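Local coordinates for protein DyP-type peroxidase (Thermobifida cellulosilytica, PDB 4GS1) that probably uses a bound heme to oxidise dyes and other substrates with hydrogen peroxide, as a DyP-type peroxidase with two ferredoxin-like halves, at residues T75-W80 with D385-Q390; V244-M249 with Y324-R329; I266-D271 with A302-A307; L26-R31 with S44-A49. All coordinates share one frame; numbering follows the deposited sequence. Where two conformers were deposited one is given.

Contact 1: residues T75-W80 with D385-Q390; sequences TALRTW and DRYPGQ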
# COMPACT_ATOMS: atom_id res chain seq x y z
N THR B 75 -24.14 7.94 17.34
CA THR B 75 -22.90 8.68 17.59
C THR B 75 -21.87 8.47 16.48
O THR B 75 -21.31 9.43 15.95
CB THR B 75 -22.26 8.26 18.93
OG1 THR B 75 -23.12 8.66 20.01
CG2 THR B 75 -20.90 8.91 19.10
N ALA B 76 -21.63 7.21 16.13
CA ALA B 76 -20.62 6.90 15.13
C ALA B 76 -21.01 7.43 13.76
O ALA B 76 -20.21 8.08 13.08
CB ALA B 76 -20.38 5.39 15.07
N LEU B 77 -22.23 7.12 13.34
CA LEU B 77 -22.69 7.52 12.00
C LEU B 77 -22.72 9.04 11.81
O LEU B 77 -22.30 9.54 10.76
CB LEU B 77 -24.06 6.90 11.70
CG LEU B 77 -24.09 5.37 11.54
CD1 LEU B 77 -25.51 4.85 11.61
CD2 LEU B 77 -23.45 4.93 10.22
N ARG B 78 -23.19 9.77 12.82
CA ARG B 78 -23.21 11.23 12.75
C ARG B 78 -21.80 11.80 12.71
O ARG B 78 -21.50 12.70 11.93
CB ARG B 78 -23.98 11.85 13.92
CG ARG B 78 -24.10 13.38 13.80
CD ARG B 78 -24.38 14.09 15.13
NE ARG B 78 -25.12 13.25 16.07
CZ ARG B 78 -24.58 12.73 17.17
NH1 ARG B 78 -23.31 12.97 17.48
NH2 ARG B 78 -25.32 11.97 17.97
N THR B 79 -20.93 11.28 13.57
CA THR B 79 -19.56 11.76 13.64
C THR B 79 -18.83 11.57 12.31
O THR B 79 -18.19 12.49 11.81
CB THR B 79 -18.79 11.08 14.79
OG1 THR B 79 -19.42 11.42 16.03
CG2 THR B 79 -17.35 11.54 14.82
N TRP B 80 -18.92 10.37 11.74
CA TRP B 80 -18.28 10.12 10.45
C TRP B 80 -18.87 11.01 9.36
O TRP B 80 -18.15 11.49 8.49
CB TRP B 80 -18.42 8.65 10.04
CG TRP B 80 -17.55 7.68 10.81
CD1 TRP B 80 -16.32 7.93 11.38
CD2 TRP B 80 -17.85 6.31 11.08
NE1 TRP B 80 -15.85 6.78 11.99
CE2 TRP B 80 -16.76 5.78 11.82
CE3 TRP B 80 -18.92 5.47 10.76
CZ2 TRP B 80 -16.73 4.44 12.25
CZ3 TRP B 80 -18.89 4.15 11.19
CH2 TRP B 80 -17.81 3.65 11.93
N ASP B 385 -29.83 17.52 5.10
CA ASP B 385 -29.28 17.78 6.43
C ASP B 385 -29.39 16.57 7.36
O ASP B 385 -29.78 16.69 8.52
CB ASP B 385 -29.97 18.99 7.06
CG ASP B 385 -29.74 20.26 6.26
OD1 ASP B 385 -28.59 20.48 5.81
OD2 ASP B 385 -30.70 21.04 6.08
N ARG B 386 -29.02 15.40 6.84
CA ARG B 386 -29.08 14.16 7.60
C ARG B 386 -27.84 13.31 7.35
O ARG B 386 -27.15 13.50 6.35
CB ARG B 386 -30.34 13.37 7.24
CG ARG B 386 -31.63 14.17 7.38
CD ARG B 386 -32.85 13.37 6.95
NE ARG B 386 -33.13 12.26 7.86
CZ ARG B 386 -33.64 12.40 9.08
NH1 ARG B 386 -33.90 13.61 9.55
NH2 ARG B 386 -33.87 11.33 9.83
N TYR B 387 -27.55 12.40 8.28
CA TYR B 387 -26.43 11.47 8.11
C TYR B 387 -26.93 10.11 7.62
O TYR B 387 -28.09 9.76 7.85
CB TYR B 387 -25.62 11.35 9.42
CG TYR B 387 -26.37 10.81 10.62
CD1 TYR B 387 -26.89 11.66 11.60
CD2 TYR B 387 -26.52 9.44 10.81
CE1 TYR B 387 -27.55 11.16 12.71
CE2 TYR B 387 -27.18 8.93 11.91
CZ TYR B 387 -27.70 9.79 12.85
OH TYR B 387 -28.35 9.25 13.94
N PRO B 388 -26.07 9.35 6.92
CA PRO B 388 -26.51 8.04 6.42
C PRO B 388 -26.91 7.13 7.56
O PRO B 388 -26.13 6.94 8.49
CB PRO B 388 -25.25 7.49 5.72
CG PRO B 388 -24.53 8.72 5.26
CD PRO B 388 -24.75 9.73 6.38
N GLY B 389 -28.13 6.59 7.50
CA GLY B 389 -28.63 5.72 8.54
C GLY B 389 -29.45 6.44 9.60
O GLY B 389 -29.94 5.82 10.54
N GLN B 390 -29.60 7.76 9.46
CA GLN B 390 -30.36 8.52 10.45
C GLN B 390 -31.83 8.08 10.47
O GLN B 390 -32.46 8.03 11.54
CB GLN B 390 -30.23 10.03 10.22
CG GLN B 390 -30.86 10.90 11.32
CD GLN B 390 -30.46 12.37 11.24
OE1 GLN B 390 -29.68 12.77 10.38
NE2 GLN B 390 -30.99 13.17 12.16
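The ring of Y387 lies against the backbone and first side-chain carbons of L77 and R78. R78 CB sits over one ring face, 4.1 Å from the centroid of Y387. This is a CH-pi contact, with the carbon 25° off the ring normal. R78 runs on past the ring with CG anti to the backbone N, and its guanidinium plane stands 89° to the ring. L77 CB meets the ring obliquely, 3.6 Å from Y387 CD2. Both L77 methyls reach the carbonyl of P388; L77 CD2 is 3.8 Å from P388 O. That carbonyl oxygen is buried and has no hydrogen-bond partner in the model.

The ring is packed on both faces. Q390 CB covers the face opposite R78, 3.5 Å above the plane of Y387. Helix 66-90 covers the N-terminal ferredoxin-like sheet. L77 also touches I109, I111 and L149 of that sheet, while the loop after strand 369-379 brings Y387 back onto the helix. Y387 to Q390 form a type II beta turn. Q390 N bonds to Y387 O, and Q390 OE1 accepts from Y387 N at 3.0 Å. These two bonds hold Q390 beside the ring. G389 has positive phi in the turn. A CB there would come within 3.1 Å of L77 CD1 and press on the carbonyl oxygen of P388.

Contact 2: residues V244-M249 with Y324-R329; sequences VRRIRM and YDEGWR. With HEM (protoporphyrin IX containing Fe), chain F.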
# COMPACT_ATOMS: atom_id res chain seq x y z
N VAL B 244 -18.20 -7.14 -0.25
CA VAL B 244 -16.74 -7.15 -0.29
C VAL B 244 -16.24 -8.58 -0.20
O VAL B 244 -16.71 -9.35 0.64
CB VAL B 244 -16.15 -6.42 0.93
CG1 VAL B 244 -14.63 -6.44 0.88
CG2 VAL B 244 -16.65 -5.00 1.00
N ARG B 245 -15.31 -8.96 -1.08
CA ARG B 245 -14.61 -10.23 -0.93
C ARG B 245 -13.11 -10.00 -1.03
O ARG B 245 -12.62 -9.39 -1.98
CB ARG B 245 -15.06 -11.25 -1.99
CG ARG B 245 -16.58 -11.50 -2.03
CD ARG B 245 -17.04 -12.41 -0.88
NE ARG B 245 -16.81 -13.83 -1.19
CZ ARG B 245 -17.47 -14.84 -0.64
NH1 ARG B 245 -18.41 -14.60 0.27
NH2 ARG B 245 -17.19 -16.09 -1.00
N ARG B 246 -12.37 -10.49 -0.04
CA ARG B 246 -10.91 -10.51 -0.11
C ARG B 246 -10.49 -11.80 -0.80
O ARG B 246 -10.64 -12.89 -0.23
CB ARG B 246 -10.31 -10.41 1.30
CG ARG B 246 -8.79 -10.47 1.32
CD ARG B 246 -8.24 -10.36 2.75
NE ARG B 246 -6.79 -10.53 2.77
CZ ARG B 246 -5.98 -9.99 3.67
NH1 ARG B 246 -6.47 -9.22 4.64
NH2 ARG B 246 -4.68 -10.21 3.59
N ILE B 247 -10.01 -11.69 -2.05
CA ILE B 247 -9.76 -12.89 -2.85
C ILE B 247 -8.28 -13.00 -3.15
O ILE B 247 -7.73 -12.25 -3.96
CB ILE B 247 -10.56 -12.88 -4.18
CG1 ILE B 247 -12.05 -12.64 -3.93
CG2 ILE B 247 -10.38 -14.22 -4.92
CD1 ILE B 247 -12.87 -12.52 -5.25
N ARG B 248 -7.62 -13.96 -2.50
CA ARG B 248 -6.20 -14.21 -2.72
C ARG B 248 -6.01 -14.86 -4.08
O ARG B 248 -6.76 -15.77 -4.45
CB ARG B 248 -5.63 -15.12 -1.63
CG ARG B 248 -4.12 -15.38 -1.77
CD ARG B 248 -3.51 -16.01 -0.50
NE ARG B 248 -4.11 -17.31 -0.16
CZ ARG B 248 -3.70 -18.48 -0.64
NH1 ARG B 248 -2.68 -18.55 -1.49
NH2 ARG B 248 -4.30 -19.60 -0.25
N MET B 249 -5.02 -14.38 -4.83
CA MET B 249 -4.66 -14.97 -6.11
C MET B 249 -3.50 -15.95 -5.94
O MET B 249 -2.49 -15.62 -5.30
CB MET B 249 -4.25 -13.88 -7.10
CG MET B 249 -5.43 -13.07 -7.65
SD MET B 249 -4.78 -11.59 -8.47
CE MET B 249 -6.21 -11.10 -9.46
N TYR B 324 -4.68 -5.80 -4.01
CA TYR B 324 -4.00 -5.70 -2.72
C TYR B 324 -2.70 -6.49 -2.72
O TYR B 324 -2.58 -7.53 -3.38
CB TYR B 324 -4.90 -6.08 -1.53
CG TYR B 324 -5.21 -7.56 -1.38
CD1 TYR B 324 -4.38 -8.39 -0.63
CD2 TYR B 324 -6.36 -8.10 -1.94
CE1 TYR B 324 -4.67 -9.75 -0.48
CE2 TYR B 324 -6.65 -9.45 -1.80
CZ TYR B 324 -5.82 -10.26 -1.06
OH TYR B 324 -6.13 -11.59 -0.93
N ASP B 325 -1.73 -5.99 -1.97
CA ASP B 325 -0.44 -6.64 -1.86
C ASP B 325 -0.05 -6.60 -0.39
O ASP B 325 0.28 -5.54 0.15
CB ASP B 325 0.61 -5.90 -2.69
CG ASP B 325 1.94 -6.63 -2.74
OD1 ASP B 325 2.23 -7.44 -1.84
OD2 ASP B 325 2.71 -6.39 -3.70
N GLU B 326 -0.10 -7.77 0.25
CA GLU B 326 0.28 -7.88 1.64
C GLU B 326 1.50 -8.77 1.80
O GLU B 326 1.69 -9.43 2.83
CB GLU B 326 -0.91 -8.38 2.47
CG GLU B 326 -2.00 -7.30 2.66
CD GLU B 326 -1.43 -6.03 3.26
OE1 GLU B 326 -0.50 -6.14 4.08
OE2 GLU B 326 -1.87 -4.92 2.91
N GLY B 327 2.35 -8.78 0.77
CA GLY B 327 3.63 -9.46 0.85
C GLY B 327 3.53 -10.97 0.82
O GLY B 327 2.90 -11.55 -0.08
N TRP B 328 4.18 -11.61 1.79
CA TRP B 328 4.25 -13.06 1.87
C TRP B 328 3.90 -13.51 3.28
O TRP B 328 4.26 -12.86 4.26
CB TRP B 328 5.67 -13.55 1.49
CG TRP B 328 5.93 -13.41 0.00
CD1 TRP B 328 5.82 -14.39 -0.94
CD2 TRP B 328 6.30 -12.22 -0.71
NE1 TRP B 328 6.11 -13.89 -2.18
CE2 TRP B 328 6.40 -12.55 -2.07
CE3 TRP B 328 6.57 -10.90 -0.31
CZ2 TRP B 328 6.76 -11.62 -3.04
CZ3 TRP B 328 6.90 -9.97 -1.28
CH2 TRP B 328 7.00 -10.34 -2.63
N ARG B 329 3.20 -14.63 3.38
CA ARG B 329 2.90 -15.23 4.68
C ARG B 329 4.11 -15.98 5.20
O ARG B 329 5.14 -16.06 4.53
CB ARG B 329 1.70 -16.17 4.57
CG ARG B 329 0.46 -15.46 4.08
CD ARG B 329 -0.76 -16.35 4.06
NE ARG B 329 -1.96 -15.52 3.97
CZ ARG B 329 -3.14 -15.96 3.57
NH1 ARG B 329 -4.17 -15.12 3.53
NH2 ARG B 329 -3.30 -17.22 3.21
CHA HEM F . -15.73 -10.37 -15.58
CHB HEM F . -11.58 -11.21 -13.22
CHC HEM F . -14.05 -12.59 -9.27
CHD HEM F . -18.21 -11.36 -11.47
C1A HEM F . -14.40 -10.50 -15.28
C2A HEM F . -13.32 -10.26 -16.20
C3A HEM F . -12.18 -10.50 -15.55
C4A HEM F . -12.50 -10.88 -14.20
CMA HEM F . -10.74 -10.37 -16.11
CAA HEM F . -13.51 -9.82 -17.68
CBA HEM F . -13.45 -8.29 -17.84
CGA HEM F . -14.66 -7.60 -17.26
O1A HEM F . -15.75 -7.64 -17.91
O2A HEM F . -14.54 -7.00 -16.17
C1B HEM F . -11.89 -11.67 -11.96
C2B HEM F . -10.93 -12.12 -10.98
C3B HEM F . -11.60 -12.52 -9.89
C4B HEM F . -13.01 -12.32 -10.14
CMB HEM F . -9.40 -12.14 -11.25
CAB HEM F . -11.05 -13.07 -8.55
CBB HEM F . -9.80 -12.82 -8.11
C1C HEM F . -15.39 -12.38 -9.53
C2C HEM F . -16.50 -12.66 -8.62
C3C HEM F . -17.65 -12.30 -9.23
C4C HEM F . -17.30 -11.82 -10.54
CMC HEM F . -16.32 -13.22 -7.19
CAC HEM F . -19.13 -12.38 -8.75
CBC HEM F . -19.58 -13.18 -7.78
C1D HEM F . -17.91 -10.97 -12.75
C2D HEM F . -18.89 -10.48 -13.69
C3D HEM F . -18.12 -10.18 -14.97
C4D HEM F . -16.75 -10.50 -14.67
CMD HEM F . -20.41 -10.29 -13.48
CAD HEM F . -18.71 -9.64 -16.28
CBD HEM F . -19.34 -10.78 -17.07
CGD HEM F . -19.95 -10.19 -18.33
O1D HEM F . -19.26 -10.20 -19.39
O2D HEM F . -21.10 -9.68 -18.27
NA HEM F . -13.88 -10.88 -14.05
NB HEM F . -13.16 -11.81 -11.42
NC HEM F . -15.92 -11.88 -10.71
ND HEM F . -16.65 -10.97 -13.36
FE HEM F . -14.92 -11.48 -12.43
O HOH W 1 -5.36 -12.74 1.37
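R246 has CG anti to the backbone N (chi1 178°) and runs straight out to NE, alongside the hydroxyl of Y324. Y324 has CG between the backbone N and the carbonyl carbon (chi1 73°), which stands its ring up toward strand 240-249. The two side chains cross at about a right angle. R246 CG is 3.7 Å from Y324 OH, and the hydroxyl lies at the guanidinium edge. Water 1 joins them, accepting from Y324 OH at 2.7 Å and from R246 NE at 3.0 Å. The hydroxyl also packs against the strand backbone two residues on from R246, with Y324 OH 3.2 Å from R248 CA.

Both strands belong to the C-terminal ferredoxin-like sheet, but strand 334-344 runs between them. The axes of segments 244-249 and 324-328 come within 9.2 Å, so side chains make the contact. E326 and G327 form a classic beta bulge opposite D335. A phenylalanine at Y324 would probably leave water 1 without one of its donors and open a small gap beside R248 CA. I247 points the other way, and its CG2 reaches the heme vinyl carbon CBB at 3.5 Å. R329 has two conformers; in one of them R248 CD lies over a face of its guanidinium, so this contact is less certain. E372 makes salt bridges to both arginines, which would probably offset part of their like charge.

Contact 3: residues I266-D271 with A302-A307; sequences IGRHLD and AHVRLA. With HEM (protoporphyrin IX containing Fe), chain F.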
# COMPACT_ATOMS: atom_id res chain seq x y z
N ILE B 266 -10.34 -17.10 -18.41
CA ILE B 266 -11.25 -15.96 -18.34
C ILE B 266 -12.25 -15.93 -19.48
O ILE B 266 -13.45 -15.72 -19.27
CB ILE B 266 -10.46 -14.63 -18.36
CG1 ILE B 266 -9.60 -14.49 -17.10
CG2 ILE B 266 -11.40 -13.43 -18.48
CD1 ILE B 266 -10.41 -14.49 -15.79
N GLY B 267 -11.75 -16.15 -20.70
CA GLY B 267 -12.57 -16.03 -21.90
C GLY B 267 -12.29 -14.76 -22.68
O GLY B 267 -13.04 -14.42 -23.60
N ARG B 268 -11.22 -14.04 -22.32
CA ARG B 268 -10.82 -12.83 -23.04
C ARG B 268 -9.32 -12.80 -23.24
O ARG B 268 -8.58 -13.41 -22.46
CB ARG B 268 -11.24 -11.58 -22.26
CG ARG B 268 -12.74 -11.27 -22.27
CD ARG B 268 -13.01 -10.05 -21.40
NE ARG B 268 -14.41 -9.60 -21.38
CZ ARG B 268 -14.92 -8.70 -22.22
NH1 ARG B 268 -14.16 -8.18 -23.18
NH2 ARG B 268 -16.19 -8.32 -22.11
N HIS B 269 -8.87 -12.10 -24.28
CA HIS B 269 -7.45 -11.88 -24.55
C HIS B 269 -6.79 -11.02 -23.48
O HIS B 269 -7.38 -10.06 -22.99
CB HIS B 269 -7.28 -11.17 -25.90
CG HIS B 269 -7.66 -12.02 -27.07
ND1 HIS B 269 -6.78 -12.89 -27.67
CD2 HIS B 269 -8.83 -12.12 -27.76
CE1 HIS B 269 -7.39 -13.50 -28.68
NE2 HIS B 269 -8.63 -13.04 -28.75
N LEU B 270 -5.54 -11.35 -23.13
CA LEU B 270 -4.82 -10.60 -22.11
C LEU B 270 -4.34 -9.24 -22.63
O LEU B 270 -4.45 -8.23 -21.93
CB LEU B 270 -3.63 -11.41 -21.57
CG LEU B 270 -3.85 -12.23 -20.29
CD1 LEU B 270 -2.64 -13.13 -20.02
CD2 LEU B 270 -4.11 -11.32 -19.09
N ASP B 271 -3.83 -9.21 -23.86
CA ASP B 271 -3.30 -7.96 -24.40
C ASP B 271 -4.36 -6.89 -24.69
O ASP B 271 -4.25 -5.75 -24.23
CB ASP B 271 -2.40 -8.21 -25.63
CG ASP B 271 -3.09 -8.99 -26.75
OD1 ASP B 271 -4.18 -9.56 -26.55
OD2 ASP B 271 -2.51 -9.04 -27.85
N ALA B 302 -15.21 -21.09 -18.69
CA ALA B 302 -14.59 -19.76 -18.66
C ALA B 302 -15.34 -18.82 -17.73
O ALA B 302 -16.57 -18.82 -17.69
CB ALA B 302 -14.54 -19.16 -20.05
N HIS B 303 -14.58 -18.01 -16.99
CA HIS B 303 -15.14 -17.06 -16.04
C HIS B 303 -16.24 -16.18 -16.64
O HIS B 303 -17.34 -16.08 -16.07
CB HIS B 303 -14.02 -16.19 -15.45
CG HIS B 303 -14.48 -15.26 -14.37
ND1 HIS B 303 -14.85 -15.70 -13.12
CD2 HIS B 303 -14.59 -13.91 -14.35
CE1 HIS B 303 -15.18 -14.66 -12.37
NE2 HIS B 303 -15.03 -13.57 -13.10
N VAL B 304 -15.99 -15.55 -17.79
CA VAL B 304 -16.99 -14.63 -18.32
C VAL B 304 -18.22 -15.35 -18.87
O VAL B 304 -19.28 -14.74 -18.96
CB VAL B 304 -16.45 -13.62 -19.36
CG1 VAL B 304 -15.23 -12.88 -18.79
CG2 VAL B 304 -16.11 -14.31 -20.68
N ARG B 305 -18.08 -16.62 -19.23
CA ARG B 305 -19.25 -17.40 -19.64
C ARG B 305 -20.17 -17.62 -18.45
O ARG B 305 -21.40 -17.44 -18.55
CB ARG B 305 -18.84 -18.76 -20.25
CG ARG B 305 -20.04 -19.64 -20.59
CD ARG B 305 -19.63 -20.98 -21.20
NE ARG B 305 -19.03 -20.82 -22.53
CZ ARG B 305 -19.72 -20.62 -23.65
NH1 ARG B 305 -19.07 -20.50 -24.80
NH2 ARG B 305 -21.05 -20.56 -23.62
N LEU B 306 -19.60 -17.99 -17.31
CA LEU B 306 -20.43 -18.32 -16.16
C LEU B 306 -20.96 -17.09 -15.45
O LEU B 306 -22.01 -17.14 -14.81
CB LEU B 306 -19.68 -19.23 -15.19
CG LEU B 306 -19.22 -20.58 -15.75
CD1 LEU B 306 -18.48 -21.34 -14.66
CD2 LEU B 306 -20.41 -21.39 -16.25
N ALA B 307 -20.24 -15.97 -15.56
CA ALA B 307 -20.66 -14.73 -14.89
C ALA B 307 -21.62 -13.86 -15.70
O ALA B 307 -22.18 -12.91 -15.17
CB ALA B 307 -19.43 -13.92 -14.47
CHA HEM F . -15.73 -10.37 -15.58
CHB HEM F . -11.58 -11.21 -13.22
CHC HEM F . -14.05 -12.59 -9.27
CHD HEM F . -18.21 -11.36 -11.47
C1A HEM F . -14.40 -10.50 -15.28
C2A HEM F . -13.32 -10.26 -16.20
C3A HEM F . -12.18 -10.50 -15.55
C4A HEM F . -12.50 -10.88 -14.20
CMA HEM F . -10.74 -10.37 -16.11
CAA HEM F . -13.51 -9.82 -17.68
CBA HEM F . -13.45 -8.29 -17.84
CGA HEM F . -14.66 -7.60 -17.26
O1A HEM F . -15.75 -7.64 -17.91
O2A HEM F . -14.54 -7.00 -16.17
C1B HEM F . -11.89 -11.67 -11.96
C2B HEM F . -10.93 -12.12 -10.98
C3B HEM F . -11.60 -12.52 -9.89
C4B HEM F . -13.01 -12.32 -10.14
CMB HEM F . -9.40 -12.14 -11.25
CAB HEM F . -11.05 -13.07 -8.55
CBB HEM F . -9.80 -12.82 -8.11
C1C HEM F . -15.39 -12.38 -9.53
C2C HEM F . -16.50 -12.66 -8.62
C3C HEM F . -17.65 -12.30 -9.23
C4C HEM F . -17.30 -11.82 -10.54
CMC HEM F . -16.32 -13.22 -7.19
CAC HEM F . -19.13 -12.38 -8.75
CBC HEM F . -19.58 -13.18 -7.78
C1D HEM F . -17.91 -10.97 -12.75
C2D HEM F . -18.89 -10.48 -13.69
C3D HEM F . -18.12 -10.18 -14.97
C4D HEM F . -16.75 -10.50 -14.67
CMD HEM F . -20.41 -10.29 -13.48
CAD HEM F . -18.71 -9.64 -16.28
CBD HEM F . -19.34 -10.78 -17.07
CGD HEM F . -19.95 -10.19 -18.33
O1D HEM F . -19.26 -10.20 -19.39
O2D HEM F . -21.10 -9.68 -18.27
NA HEM F . -13.88 -10.88 -14.05
NB HEM F . -13.16 -11.81 -11.42
NC HEM F . -15.92 -11.88 -10.71
ND HEM F . -16.65 -10.97 -13.36
FE HEM F . -14.92 -11.48 -12.43
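One backbone hydrogen bond joins V304 and I266. V304 N donates to I266 O at 2.9 Å, nearly straight (172°) and in the plane of the carbonyl. It gives a partner to an N-H in the first turn of helix 303-307. The backbone of H303 is hydrogen-bonded to V265, so the helix start is tied to the end of helix 259-266.

Apolar contacts surround this bond. I266 CG2 is 3.9 Å from V304 CG1, the two side chains crossing at about a right angle. I266 CD1 lies beside H303, 4.0 Å from its CB. A302 CB rests near the I266 carbonyl. Backbone shape matters at G267, which has positive phi. A CB there would clash with V304 CG2.

The heme is shared by both segments. V304 CG1 is 3.7 Å from the heme carbon CAA, and R268 CD approaches the same carbon. The guanidinium end of R268 is held by the carbonyl oxygens of G273 and E281.

Metal coordination comes from H303. With CG anti to the backbone N (chi1 -175°) its ring extends from the helix to the heme, and H303 NE2 binds the heme iron at 2.2 Å. On the far side of the ring, ND1 is hydrogen-bonded to D363, which, with the iron bond, would restrain the ring's rotation and probably make it a stronger ligand. This histidine ligand with its acidic partner is the proximal heme site of DyP-type peroxidases.

Contact 4: residues L26-R31 with S44-A49; sequences LDMARR and SGRAPA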
# COMPACT_ATOMS: atom_id res chain seq x y z
N LEU B 26 -3.26 14.63 -14.67
CA LEU B 26 -3.20 15.36 -13.41
C LEU B 26 -4.56 15.54 -12.74
O LEU B 26 -4.63 15.94 -11.57
CB LEU B 26 -2.54 16.73 -13.61
CG LEU B 26 -1.02 16.71 -13.74
CD1 LEU B 26 -0.49 18.12 -13.96
CD2 LEU B 26 -0.38 16.10 -12.50
N ASP B 27 -5.64 15.23 -13.47
CA ASP B 27 -6.98 15.59 -13.02
C ASP B 27 -7.43 14.92 -11.72
O ASP B 27 -8.02 15.57 -10.86
CB ASP B 27 -8.01 15.32 -14.12
CG ASP B 27 -9.31 16.07 -13.89
OD1 ASP B 27 -9.25 17.26 -13.52
OD2 ASP B 27 -10.39 15.47 -14.08
N MET B 28 -7.16 13.63 -11.57
CA MET B 28 -7.62 12.92 -10.38
C MET B 28 -6.92 13.42 -9.12
O MET B 28 -7.52 13.48 -8.05
CB MET B 28 -7.46 11.40 -10.54
CG MET B 28 -8.44 10.76 -11.53
SD MET B 28 -10.17 10.97 -11.05
CE MET B 28 -10.26 9.90 -9.61
N ALA B 29 -5.65 13.78 -9.24
CA ALA B 29 -4.90 14.27 -8.10
C ALA B 29 -5.32 15.69 -7.74
O ALA B 29 -5.27 16.08 -6.57
CB ALA B 29 -3.40 14.22 -8.39
N ARG B 30 -5.75 16.44 -8.74
CA ARG B 30 -6.01 17.88 -8.58
C ARG B 30 -7.41 18.21 -8.06
O ARG B 30 -7.59 19.15 -7.28
CB ARG B 30 -5.76 18.59 -9.92
CG ARG B 30 -6.50 19.90 -10.09
CD ARG B 30 -6.39 20.45 -11.52
NE ARG B 30 -7.34 19.83 -12.44
CZ ARG B 30 -8.65 20.11 -12.48
NH1 ARG B 30 -9.17 20.98 -11.63
NH2 ARG B 30 -9.43 19.51 -13.36
N ARG B 31 -8.41 17.43 -8.47
CA ARG B 31 -9.81 17.78 -8.24
C ARG B 31 -10.36 17.29 -6.90
O ARG B 31 -9.82 16.35 -6.31
CB ARG B 31 -10.67 17.18 -9.34
CG ARG B 31 -10.71 15.67 -9.28
CD ARG B 31 -11.35 15.04 -10.52
NE ARG B 31 -12.79 14.82 -10.35
CZ ARG B 31 -13.32 13.82 -9.65
NH1 ARG B 31 -12.54 12.95 -9.02
NH2 ARG B 31 -14.64 13.70 -9.57
N SER B 44 -20.24 5.73 -7.90
CA SER B 44 -20.23 6.23 -9.27
C SER B 44 -19.03 7.15 -9.50
O SER B 44 -18.29 7.47 -8.57
CB SER B 44 -21.51 7.00 -9.56
OG SER B 44 -21.58 8.17 -8.76
N GLY B 45 -18.85 7.59 -10.74
CA GLY B 45 -17.77 8.52 -11.04
C GLY B 45 -16.44 7.80 -11.22
O GLY B 45 -16.36 6.59 -11.03
N ARG B 46 -15.40 8.55 -11.58
CA ARG B 46 -14.07 7.96 -11.69
C ARG B 46 -13.59 7.49 -10.32
O ARG B 46 -13.72 8.21 -9.33
CB ARG B 46 -13.08 8.96 -12.28
CG ARG B 46 -13.15 9.07 -13.80
CD ARG B 46 -12.22 10.16 -14.31
NE ARG B 46 -12.66 11.49 -13.87
CZ ARG B 46 -11.93 12.59 -13.98
NH1 ARG B 46 -10.72 12.54 -14.52
NH2 ARG B 46 -12.41 13.75 -13.55
N ALA B 47 -13.05 6.28 -10.26
CA ALA B 47 -12.54 5.77 -8.99
C ALA B 47 -11.10 6.23 -8.75
O ALA B 47 -10.27 6.17 -9.65
CB ALA B 47 -12.61 4.25 -8.98
N PRO B 48 -10.81 6.70 -7.52
CA PRO B 48 -9.43 7.10 -7.19
C PRO B 48 -8.50 5.90 -7.16
O PRO B 48 -8.96 4.76 -7.05
CB PRO B 48 -9.56 7.68 -5.77
CG PRO B 48 -11.01 8.07 -5.64
CD PRO B 48 -11.76 7.05 -6.45
N ALA B 49 -7.19 6.15 -7.24
CA ALA B 49 -6.23 5.05 -7.35
C ALA B 49 -6.06 4.23 -6.07
O ALA B 49 -5.58 3.10 -6.13
CB ALA B 49 -4.87 5.58 -7.83
O HOH W 2 -14.35 10.84 -9.02
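A salt bridge from D27 to R46 links helix 21-30 to the loop that leads into strand 50-58. R46 grips a single carboxylate oxygen end-on with two nitrogens. R46 NH2 donates to D27 OD2 at 2.7 Å, nearly along the C-O axis of that oxygen. R46 NH1 also donates to D27 OD2, at 3.0 Å, meeting the anti lone pair of that oxygen. Both bonds lie in the guanidinium plane, and the carboxylate is turned only 24° from it.

M28 packs over one face of the same guanidinium. Its SD sits 3.6 Å above the plane of R46, offset toward the rim. The M28 chain bends at chi2 (-61°) and again at chi3, which turns CE back onto the loop. M28 CE ends 3.8 Å from P48 CA.

R31 adds a third approach. R31 NE is 3.4 Å from R46 NH2, a meeting of two donors with like charge, which D27 would partly offset. Water 2 bridges the segments, accepting from R31 NH1 and donating to R46 O at 2.7 Å.

An alanine at D27 would probably leave the R46 guanidinium without its counter-charge, less fixed in rotation and facing R31 unopposed. The arrangement is that of a surface salt bridge flanked by a thioether, joining the N-terminal helix to the approach to the first strand of the N-terminal ferredoxin-like sheet.

From the N terminus, contact 4 comes first. It closes a short loop between helix 21-30 and the approach to strand 50-58, and it ends before the others begin. Contact 1 opens next, on helix 66-90, and closes only near the C terminus. It ties the N-terminal half to the chain end. Contact 2 lies within that span and joins strands 240-249 and 318-328 of the C-terminal sheet. Contact 3 lies in turn within contact 2 and joins the end of helix 259-266 to helix 303-307. No two contacts cross. Contacts 2 and 3 both touch the heme, with centres about 21 Å apart. Contacts 2 and 4 both reach the second subunit.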